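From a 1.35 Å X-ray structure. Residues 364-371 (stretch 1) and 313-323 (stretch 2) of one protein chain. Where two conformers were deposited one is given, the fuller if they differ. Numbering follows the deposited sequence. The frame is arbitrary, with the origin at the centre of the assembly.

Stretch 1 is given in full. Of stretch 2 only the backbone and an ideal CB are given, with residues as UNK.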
# COMPACT_ATOMS: atom_id res chain seq x y z
N PRO A 364 -33.03 -36.50 9.31
CA PRO A 364 -32.96 -35.27 10.10
C PRO A 364 -31.64 -35.12 10.86
O PRO A 364 -30.98 -36.11 11.19
CB PRO A 364 -34.13 -35.41 11.08
CG PRO A 364 -35.09 -36.34 10.39
CD PRO A 364 -34.20 -37.32 9.66
N GLY A 365 -31.27 -33.88 11.14
CA GLY A 365 -30.06 -33.61 11.89
C GLY A 365 -28.81 -33.81 11.06
O GLY A 365 -28.78 -33.45 9.87
N LEU A 366 -27.78 -34.39 11.66
CA LEU A 366 -26.53 -34.62 10.94
C LEU A 366 -26.58 -35.87 10.07
O LEU A 366 -25.66 -36.12 9.30
CB LEU A 366 -25.37 -34.74 11.93
CG LEU A 366 -25.05 -33.53 12.80
CD1 LEU A 366 -23.91 -33.87 13.77
CD2 LEU A 366 -24.72 -32.31 11.97
N GLY A 367 -27.64 -36.67 10.21
CA GLY A 367 -27.73 -37.92 9.47
C GLY A 367 -26.69 -38.94 9.89
O GLY A 367 -26.15 -39.67 9.05
N ILE A 368 -26.40 -39.01 11.19
CA ILE A 368 -25.39 -39.92 11.70
C ILE A 368 -25.73 -40.33 13.13
O ILE A 368 -26.35 -39.56 13.87
CB ILE A 368 -23.97 -39.27 11.64
CG1 ILE A 368 -22.87 -40.33 11.59
CG2 ILE A 368 -23.74 -38.31 12.78
CD1 ILE A 368 -22.79 -41.04 10.26
N GLU A 369 -25.36 -41.55 13.52
CA GLU A 369 -25.61 -42.02 14.88
C GLU A 369 -24.59 -43.08 15.24
O GLU A 369 -24.36 -44.01 14.47
CB GLU A 369 -27.03 -42.60 15.00
CG GLU A 369 -27.40 -43.05 16.41
CD GLU A 369 -28.84 -43.54 16.52
OE1 GLU A 369 -29.54 -43.59 15.49
OE2 GLU A 369 -29.27 -43.87 17.64
N LEU A 370 -23.99 -42.95 16.42
CA LEU A 370 -23.01 -43.94 16.86
C LEU A 370 -23.67 -45.27 17.22
O LEU A 370 -24.75 -45.30 17.80
CB LEU A 370 -22.24 -43.44 18.07
CG LEU A 370 -21.31 -42.24 17.84
CD1 LEU A 370 -20.81 -41.73 19.18
CD2 LEU A 370 -20.15 -42.61 16.94
N ASP A 371 -22.98 -46.36 16.88
CA ASP A 371 -23.34 -47.68 17.36
C ASP A 371 -22.65 -47.84 18.71
O ASP A 371 -21.44 -48.06 18.77
CB ASP A 371 -22.87 -48.74 16.36
CG ASP A 371 -23.30 -50.15 16.76
OD1 ASP A 371 -23.32 -50.45 17.96
OD2 ASP A 371 -23.61 -50.94 15.85
N UNK A 313 -13.26 -39.03 12.68
CA UNK A 313 -14.35 -39.99 12.60
C UNK A 313 -15.51 -39.61 11.70
O UNK A 313 -15.52 -38.54 11.08
CB UNK A 313 -14.89 -40.24 14.01
N UNK A 314 -16.51 -40.49 11.62
CA UNK A 314 -17.63 -40.27 10.70
C UNK A 314 -18.64 -39.24 11.20
O UNK A 314 -19.47 -38.80 10.42
CB UNK A 314 -18.35 -41.60 10.44
N UNK A 315 -18.57 -38.87 12.48
CA UNK A 315 -19.49 -37.85 12.98
C UNK A 315 -19.06 -36.47 12.47
O UNK A 315 -19.87 -35.71 11.94
CB UNK A 315 -19.54 -37.87 14.51
N UNK A 316 -17.78 -36.15 12.62
CA UNK A 316 -17.25 -34.94 12.02
C UNK A 316 -17.42 -34.94 10.51
O UNK A 316 -17.71 -33.90 9.92
CB UNK A 316 -15.77 -34.78 12.38
N UNK A 317 -17.26 -36.10 9.88
CA UNK A 317 -17.48 -36.20 8.44
C UNK A 317 -18.93 -35.88 8.09
O UNK A 317 -19.20 -35.12 7.14
CB UNK A 317 -17.11 -37.60 7.94
N UNK A 318 -19.87 -36.43 8.86
CA UNK A 318 -21.28 -36.15 8.63
C UNK A 318 -21.57 -34.65 8.72
O UNK A 318 -22.29 -34.10 7.89
CB UNK A 318 -22.14 -36.92 9.64
N UNK A 319 -21.00 -33.99 9.73
CA UNK A 319 -21.19 -32.55 9.87
C UNK A 319 -20.60 -31.80 8.67
O UNK A 319 -21.21 -30.85 8.16
CB UNK A 319 -20.55 -32.06 11.17
N UNK A 320 -19.44 -32.25 8.23
CA UNK A 320 -18.77 -31.64 7.08
C UNK A 320 -19.64 -31.75 5.83
O UNK A 320 -19.74 -30.81 5.04
CB UNK A 320 -17.41 -32.30 6.84
N UNK A 321 -20.27 -32.91 5.66
CA UNK A 321 -21.16 -33.17 4.55
C UNK A 321 -22.38 -32.24 4.61
O UNK A 321 -22.82 -31.74 3.58
CB UNK A 321 -21.60 -34.64 4.55
N UNK A 322 -22.90 -32.01 5.81
CA UNK A 322 -24.02 -31.07 5.96
C UNK A 322 -23.64 -29.67 5.47
O UNK A 322 -24.40 -29.05 4.73
CB UNK A 322 -24.47 -31.01 7.42
N UNK A 323 -22.47 -29.19 5.87
CA UNK A 323 -22.02 -27.89 5.40
C UNK A 323 -21.85 -27.89 3.88
O UNK A 323 -22.35 -27.00 3.19
CB UNK A 323 -20.71 -27.50 6.08

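Stretch 2 is a helix from 314 onward, and stretch 1 runs beside it as a loop, roughly antiparallel, with a type II' turn from Pro 364 to Gly 367.

Position 313 lies right before the helix, out of reach of stretch 1. Its phi/psi of -83/180 suits most residues, so the contact gives no preference. It is Gly 313, at the N-cap.

Position 314 points its CB toward stretch 1, and the ideal CB lies 4.5 Å from Ile 368 CD1. A small or medium apolar side chain would suit. In the first turn the backbone N need not donate within the helix, so proline is also possible. It is Pro 314. The backbone makes the closest contact, Pro 314 O to Ile 368 CG1 at 3.9 Å. The side chain comes no nearer than 4.6 Å, from Pro 314 CB to Ile 368 CD1.

Position 315 points sideways. Its ideal CB is 4.6 Å from Ile 368 CG2 and 5.4 Å from Leu 370 CD2. Valine, isoleucine or leucine could fill the space between them. It is Val 315, with chi1 t. Val 315 CG2 packs 4.2 Å from Ile 368 CG2 and 3.9 Å from Leu 370 CD2.

Positions 316 and 317 have nothing of stretch 1 within 5.5 Å of the ideal CB. They are Gly 316 and Ala 317.

Position 318 is the tightest. Its CB points toward stretch 1, and the ideal CB is already 3.6 Å from both Ile 368 CB and Leu 366 O. Little room is left, so alanine or glycine is expected. It is Ala 318, whose methyl makes these contacts.

Position 319 points sideways, its ideal CB 4.3 Å from Leu 366 CD2. A small apolar residue fits, though other sizes are not excluded. It is Ala 319, with Ala 319 CB 4.2 Å from Leu 366 CD2.

Positions 320 and 321 leave the choice open. The first is out of reach. The second points toward stretch 1 but finds nothing near its ideal CB. They are Ser 320 and Ile 321.

Position 322 points toward stretch 1, its ideal CB 4.7 Å from Leu 366 CD2. Beyond lie the carbonyls of Gly 365 and Leu 366. Leucine or methionine could pack on the leucine, while a longer polar chain with a donor could serve the carbonyls. It is Gln 322. Gln 322 CG packs 4.1 Å from Leu 366 CD2. A water accepts from Gln 322 NE2 at 2.9 Å and donates to Leu 366 O at 2.7 Å and Ala 318 O at 2.9 Å, so it links the stretches.

Position 323 is out of reach and unconstrained here. It is Leu 323.

Stretch 2 (313-323) GPVGAAASIQL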
# COMPACT_ATOMS: atom_id res chain seq x y z
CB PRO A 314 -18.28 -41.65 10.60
CG PRO A 314 -17.97 -42.28 11.92
CD PRO A 314 -16.58 -41.81 12.26
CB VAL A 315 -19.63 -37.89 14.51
CG1 VAL A 315 -20.45 -36.71 15.01
CG2 VAL A 315 -20.26 -39.22 14.96
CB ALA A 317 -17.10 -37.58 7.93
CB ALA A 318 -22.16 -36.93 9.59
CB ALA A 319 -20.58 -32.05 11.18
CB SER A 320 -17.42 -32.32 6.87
OG SER A 320 -16.57 -31.50 6.11
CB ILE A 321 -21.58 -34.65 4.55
CG1 ILE A 321 -20.38 -35.51 4.12
CG2 ILE A 321 -22.80 -34.89 3.66
CD1 ILE A 321 -20.45 -36.96 4.57
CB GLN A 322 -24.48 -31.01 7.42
CG GLN A 322 -25.08 -32.31 7.93
CD GLN A 322 -26.42 -32.64 7.30
OE1 GLN A 322 -27.30 -31.79 7.24
NE2 GLN A 322 -26.58 -33.87 6.84
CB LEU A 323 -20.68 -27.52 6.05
CG LEU A 323 -20.05 -26.22 5.53
CD1 LEU A 323 -20.87 -25.01 5.97
CD2 LEU A 323 -18.60 -26.09 5.97
O HOH W 1 -24.38 -35.82 6.96
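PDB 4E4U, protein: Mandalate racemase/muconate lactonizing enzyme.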